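Local coordinates for protein ECXA (Escherichia coli, PDB 4L63) that binds a zinc ion and is probably a metallopeptidase of the metzincin kind, at residues K10-Y15 against L166-N171; I158-G163 against S197-G202. All coordinates share one frame; numbering follows the deposited sequence.

Contact 1 (K10-Y15 against L166-N171); sequences KKVIGY and LGLLHN. With ZN (zinc ion), chain G.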
loop_
_atom_site.group_PDB
_atom_site.type_symbol
_atom_site.label_atom_id
_atom_site.label_comp_id
_atom_site.label_asym_id
_atom_site.label_seq_id
_atom_site.Cartn_x
_atom_site.Cartn_y
_atom_site.Cartn_z
ATOM N N LYS A 10 11.768 -2.285 8.467
ATOM C CA LYS A 10 10.654 -1.380 8.758
ATOM C C LYS A 10 9.516 -2.108 9.459
ATOM O O LYS A 10 8.468 -1.516 9.720
ATOM C CB LYS A 10 10.103 -0.747 7.476
ATOM C CG LYS A 10 11.116 -0.079 6.600
ATOM C CD LYS A 10 10.436 0.675 5.463
ATOM C CE LYS A 10 9.762 -0.245 4.426
ATOM N NZ LYS A 10 9.244 0.605 3.275
ATOM N N LYS A 11 9.711 -3.399 9.709
ATOM C CA LYS A 11 8.683 -4.242 10.318
ATOM C C LYS A 11 8.673 -4.017 11.812
ATOM O O LYS A 11 9.726 -4.047 12.439
ATOM C CB LYS A 11 8.947 -5.724 10.011
ATOM C CG LYS A 11 7.925 -6.680 10.597
ATOM C CD LYS A 11 8.367 -8.131 10.366
ATOM C CE LYS A 11 8.134 -8.555 8.927
ATOM N NZ LYS A 11 8.661 -9.923 8.660
ATOM N N VAL A 12 7.487 -3.816 12.377
ATOM C CA VAL A 12 7.348 -3.489 13.786
ATOM C C VAL A 12 6.481 -4.543 14.450
ATOM O O VAL A 12 5.412 -4.879 13.940
ATOM C CB VAL A 12 6.721 -2.089 13.980
ATOM C CG1 VAL A 12 6.476 -1.794 15.471
ATOM C CG2 VAL A 12 7.613 -1.035 13.344
ATOM N N ILE A 13 6.953 -5.059 15.580
ATOM C CA ILE A 13 6.291 -6.151 16.270
ATOM C C ILE A 13 5.824 -5.690 17.642
ATOM O O ILE A 13 6.607 -5.132 18.406
ATOM C CB ILE A 13 7.221 -7.364 16.434
ATOM C CG1 ILE A 13 7.798 -7.795 15.075
ATOM C CG2 ILE A 13 6.509 -8.510 17.158
ATOM C CD1 ILE A 13 6.744 -8.176 14.050
ATOM N N GLY A 14 4.549 -5.924 17.941
ATOM C CA GLY A 14 3.970 -5.510 19.208
ATOM C C GLY A 14 3.726 -6.717 20.093
ATOM O O GLY A 14 3.657 -7.845 19.600
ATOM N N TYR A 15 3.594 -6.504 21.392
ATOM C CA TYR A 15 3.419 -7.578 22.357
ATOM C C TYR A 15 1.969 -7.949 22.527
ATOM O O TYR A 15 1.209 -7.160 23.000
ATOM C CB TYR A 15 3.976 -7.101 23.687
ATOM C CG TYR A 15 4.505 -8.175 24.607
ATOM C CD1 TYR A 15 5.548 -7.928 25.449
ATOM C CD2 TYR A 15 3.946 -9.413 24.624
ATOM C CE1 TYR A 15 6.030 -8.897 26.281
ATOM C CE2 TYR A 15 4.420 -10.388 25.456
ATOM C CZ TYR A 15 5.457 -10.119 26.281
ATOM O OH TYR A 15 5.912 -11.106 27.110
ATOM N N LEU A 166 6.935 0.617 25.853
ATOM C CA LEU A 166 5.717 0.979 25.140
ATOM C C LEU A 166 5.076 -0.187 24.393
ATOM O O LEU A 166 4.164 0.020 23.599
ATOM C CB LEU A 166 6.007 2.119 24.155
ATOM C CG LEU A 166 6.480 3.426 24.797
ATOM C CD1 LEU A 166 6.868 4.454 23.748
ATOM C CD2 LEU A 166 5.416 3.977 25.746
ATOM N N GLY A 167 5.557 -1.406 24.628
ATOM C CA GLY A 167 4.881 -2.584 24.110
ATOM C C GLY A 167 5.419 -3.124 22.795
ATOM O O GLY A 167 4.817 -4.025 22.193
ATOM N N LEU A 168 6.546 -2.589 22.339
ATOM C CA LEU A 168 7.152 -3.103 21.111
ATOM C C LEU A 168 8.193 -4.177 21.408
ATOM O O LEU A 168 8.812 -4.193 22.478
ATOM C CB LEU A 168 7.790 -1.973 20.304
ATOM C CG LEU A 168 6.816 -0.877 19.868
ATOM C CD1 LEU A 168 7.512 0.126 18.963
ATOM C CD2 LEU A 168 5.594 -1.477 19.181
ATOM N N LEU A 169 8.369 -5.080 20.452
ATOM C CA LEU A 169 9.404 -6.100 20.536
ATOM C C LEU A 169 10.411 -5.822 19.425
ATOM O O LEU A 169 10.485 -4.695 18.933
ATOM C CB LEU A 169 8.792 -7.499 20.429
ATOM C CG LEU A 169 7.794 -7.814 21.558
ATOM C CD1 LEU A 169 6.972 -9.048 21.235
ATOM C CD2 LEU A 169 8.505 -7.990 22.900
ATOM N N HIS A 170 11.186 -6.827 19.025
ATOM C CA HIS A 170 12.153 -6.626 17.943
ATOM C C HIS A 170 11.557 -6.922 16.582
ATOM O O HIS A 170 10.623 -7.712 16.473
ATOM C CB HIS A 170 13.381 -7.507 18.146
ATOM C CG HIS A 170 14.148 -7.182 19.386
ATOM N ND1 HIS A 170 14.658 -8.153 20.217
ATOM C CD2 HIS A 170 14.489 -5.993 19.935
ATOM C CE1 HIS A 170 15.278 -7.577 21.233
ATOM N NE2 HIS A 170 15.194 -6.268 21.081
ATOM N N ASN A 171 12.140 -6.320 15.548
ATOM C CA ASN A 171 11.625 -6.440 14.176
ATOM C C ASN A 171 11.418 -7.878 13.720
ATOM O O ASN A 171 10.493 -8.159 12.954
ATOM C CB ASN A 171 12.557 -5.711 13.197
ATOM C CG ASN A 171 13.870 -6.450 12.954
ATOM O OD1 ASN A 171 14.630 -6.710 13.885
ATOM N ND2 ASN A 171 14.166 -6.739 11.681
HETATM ZN ZN ZN G . 15.601 -4.911 22.608
HETATM O O HOH W 1 9.386 -3.966 16.491
HETATM O O HOH W 2 16.929 -4.834 24.715
#

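Contact 2 (I158-G163 against S197-G202); sequences IKHEIG and SIMLNG. With ZN (zinc ion), chain G.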
loop_
_atom_site.group_PDB
_atom_site.type_symbol
_atom_site.label_atom_id
_atom_site.label_comp_id
_atom_site.label_asym_id
_atom_site.label_seq_id
_atom_site.Cartn_x
_atom_site.Cartn_y
_atom_site.Cartn_z
ATOM N N ILE A 158 18.708 3.717 25.340
ATOM C CA ILE A 158 17.568 4.167 26.131
ATOM C C ILE A 158 16.298 4.286 25.279
ATOM O O ILE A 158 15.254 3.774 25.663
ATOM C CB ILE A 158 17.868 5.512 26.827
ATOM C CG1 ILE A 158 18.937 5.306 27.902
ATOM C CG2 ILE A 158 16.609 6.088 27.442
ATOM C CD1 ILE A 158 19.159 6.499 28.813
ATOM N N LYS A 159 16.393 4.937 24.122
ATOM C CA LYS A 159 15.261 5.028 23.194
ATOM C C LYS A 159 14.732 3.653 22.785
ATOM O O LYS A 159 13.519 3.434 22.733
ATOM C CB LYS A 159 15.652 5.821 21.948
ATOM C CG LYS A 159 15.936 7.283 22.224
ATOM C CD LYS A 159 16.560 7.956 21.026
ATOM C CE LYS A 159 17.189 9.273 21.428
ATOM N NZ LYS A 159 17.445 10.121 20.242
ATOM N N HIS A 160 15.650 2.735 22.504
ATOM C CA HIS A 160 15.301 1.353 22.178
ATOM C C HIS A 160 14.543 0.693 23.336
ATOM O O HIS A 160 13.508 0.064 23.128
ATOM C CB HIS A 160 16.568 0.564 21.829
ATOM C CG HIS A 160 16.341 -0.895 21.580
ATOM N ND1 HIS A 160 16.051 -1.407 20.333
ATOM C CD2 HIS A 160 16.378 -1.954 22.424
ATOM C CE1 HIS A 160 15.915 -2.720 20.422
ATOM N NE2 HIS A 160 16.109 -3.076 21.680
ATOM N N GLU A 161 15.042 0.860 24.557
ATOM C CA GLU A 161 14.384 0.271 25.721
ATOM C C GLU A 161 13.006 0.905 25.984
ATOM O O GLU A 161 12.082 0.212 26.418
ATOM C CB GLU A 161 15.279 0.386 26.961
ATOM C CG GLU A 161 16.578 -0.429 26.883
ATOM C CD GLU A 161 16.373 -1.866 26.404
ATOM O OE1 GLU A 161 15.480 -2.558 26.933
ATOM O OE2 GLU A 161 17.119 -2.307 25.503
ATOM N N ILE A 162 12.871 2.205 25.715
ATOM C CA ILE A 162 11.565 2.879 25.761
ATOM C C ILE A 162 10.554 2.197 24.830
ATOM O O ILE A 162 9.377 2.049 25.162
ATOM C CB ILE A 162 11.651 4.371 25.338
ATOM C CG1 ILE A 162 12.704 5.139 26.138
ATOM C CG2 ILE A 162 10.294 5.043 25.492
ATOM C CD1 ILE A 162 12.370 5.344 27.573
ATOM N N GLY A 163 11.020 1.801 23.651
ATOM C CA GLY A 163 10.184 1.057 22.721
ATOM C C GLY A 163 9.575 -0.163 23.394
ATOM O O GLY A 163 8.384 -0.442 23.233
ATOM N N SER A 197 13.852 0.802 11.670
ATOM C CA SER A 197 13.293 0.855 13.016
ATOM C C SER A 197 14.412 0.895 14.052
ATOM O O SER A 197 15.463 0.292 13.867
ATOM C CB SER A 197 12.386 -0.352 13.268
ATOM O OG SER A 197 11.910 -0.376 14.603
ATOM N N ILE A 198 14.180 1.617 15.141
ATOM C CA ILE A 198 15.125 1.641 16.240
ATOM C C ILE A 198 14.921 0.393 17.109
ATOM O O ILE A 198 15.662 0.154 18.066
ATOM C CB ILE A 198 14.975 2.940 17.065
ATOM C CG1 ILE A 198 16.211 3.167 17.948
ATOM C CG2 ILE A 198 13.652 2.943 17.829
ATOM C CD1 ILE A 198 16.327 4.574 18.501
ATOM N N MET A 199 13.925 -0.419 16.750
ATOM C CA MET A 199 13.681 -1.684 17.452
ATOM C C MET A 199 14.238 -2.883 16.691
ATOM O O MET A 199 13.810 -4.019 16.923
ATOM C CB MET A 199 12.188 -1.889 17.697
ATOM C CG MET A 199 11.520 -0.731 18.409
ATOM S SD MET A 199 12.334 -0.377 19.986
ATOM C CE MET A 199 12.033 -1.902 20.902
ATOM N N LEU A 200 15.164 -2.630 15.772
ATOM C CA LEU A 200 15.926 -3.708 15.146
ATOM C C LEU A 200 16.513 -4.607 16.226
ATOM O O LEU A 200 16.947 -4.125 17.272
ATOM C CB LEU A 200 17.049 -3.155 14.270
ATOM C CG LEU A 200 16.637 -2.470 12.969
ATOM C CD1 LEU A 200 17.880 -2.045 12.190
ATOM C CD2 LEU A 200 15.737 -3.371 12.132
ATOM N N ASN A 201 16.500 -5.914 15.985
ATOM C CA ASN A 201 17.116 -6.854 16.907
ATOM C C ASN A 201 18.630 -6.654 16.891
ATOM O O ASN A 201 19.277 -6.824 15.854
ATOM C CB ASN A 201 16.741 -8.291 16.535
ATOM C CG ASN A 201 17.030 -9.278 17.645
ATOM O OD1 ASN A 201 18.023 -9.150 18.360
ATOM N ND2 ASN A 201 16.166 -10.280 17.787
ATOM N N GLY A 202 19.188 -6.282 18.041
ATOM C CA GLY A 202 20.596 -5.936 18.138
ATOM C C GLY A 202 21.517 -7.130 17.993
ATOM O O GLY A 202 22.725 -6.978 17.791
HETATM ZN ZN ZN G . 15.601 -4.911 22.608
HETATM O O HOH W 2 16.929 -4.834 24.715
#

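Contact 1 (K10-Y15 against L166-N171)
I13 and G14 of the short strand 12-16 meet L168 and L169 where backbones 11-15 and 167-171 run 146° apart, roughly antiparallel, with one beta bridge, G14 to L168, where the CA atoms come within 4.4 Å. The amide of L169 gives a nearly straight bond (173°) to the carbonyl O of I13, N to O 2.7 Å, and the amide of Y15 returns a more bent one to G167 O. Beyond them a water accepts a hydrogen bond from I13 N and donates one to L169 O, extending the pairing by a step. G167 has positive phi and is the C-prime residue of the Schellman motif that ends helix 146-165; its carbonyl also meets the CA of G14.

Among the side chains, I13 points at the loop: its CG1 lies 3.2 Å from H170 O, while CG2, anti to its own backbone N, meets CB of L169 at 4.1 Å, the two side chains crossing at about a right angle. CD2 of L169 approaches CD1 of the Y15 ring obliquely, 3.9 Å away, and Y15 OH is hydrogen-bonded to the backbone N of H180. V12 CG1 touches L168 CD2 at 3.8 Å. CD of K11 rests 3.3 Å from N171 O before the chain bends off toward E8.

H170 turns away from the strand, its NE2 2.1 Å from the zinc and its ND1 hydrogen-bonded to E173. The strand thus grips the backbone on the N-terminal side of this ligand with direct bonds and a water, which probably helps fix where the imidazole is presented to the metal.

Contact 2 (I158-G163 against S197-G202)
H160 reaches from helix 146-165 to the 197-202 turn with one polar contact, its ND1 hydrogen-bonded to I198 O at 2.8 Å. The bond is nearly straight (175°); the acceptor lies in the plane of the imidazole, and the donor in that of the carbonyl. NE2, the other nitrogen of the ring, binds the zinc 2.1 Å away. CG stands anti to the backbone N (chi1 176°), and chi2 near 90° turns the ring so that ND1 meets the turn and NE2 the metal. A backbone carbonyl thus acts as second-shell partner to a first-shell ligand; it probably helps fix the ring's rotation and would be expected to make NE2 a somewhat stronger donor to the metal.

Contacts with M199 work on the ring face. Its CE sits over one face as a CH-pi contact, 4.1 Å from the ring centroid and shifted toward the rim, while SD meets the ring obliquely. Bends at chi2 and chi3 bring SD and CE back against the helix, where CE also approaches H160 O and SD packs 3.8 Å from the CA of G163, with no side chain between helix and sulfur. M199 and its turn, set against the ring of H160 from the HExxH helix, match the Met-turn of the metzincins. Here S197-L200 forms a type I beta turn, and S197 OG accepts from M199 N (2.9 Å) in an ST turn, with D230 holding S197 OG and I198 N from outside.

The apolar contact is I198 CD1 against K159 CB, 3.7 Å, while the extended lysine runs on to a salt bridge with E70. On the metal side, E161 OE2 accepts a hydrogen bond from the zinc-bound water, 2.7 Å away, and its OE1 bonds T106.

Overall arrangement
Both contacts converge on one zinc ion: contact 2 supplies H160 from the helix, contact 1 supplies H170 from the loop that follows it, and H164 between them completes the three histidine ligands beside a water 2.5 Å from the metal. Their centres lie about 9 Å apart. Hydrogen bonds, the last two probable, join them directly: N171 N to M199 O (3.2 Å) and N171 OD1 to N201 N (2.9 Å) tie the loop after H170 to the Met-turn, and L168 N to G163 O (3.0 Å) links them at the helix end. NE2 of H160 and NE2 of H170 are 3.4 Å apart, as expected of neighbouring ligands. The arrangement is consistent with a metzincin active site.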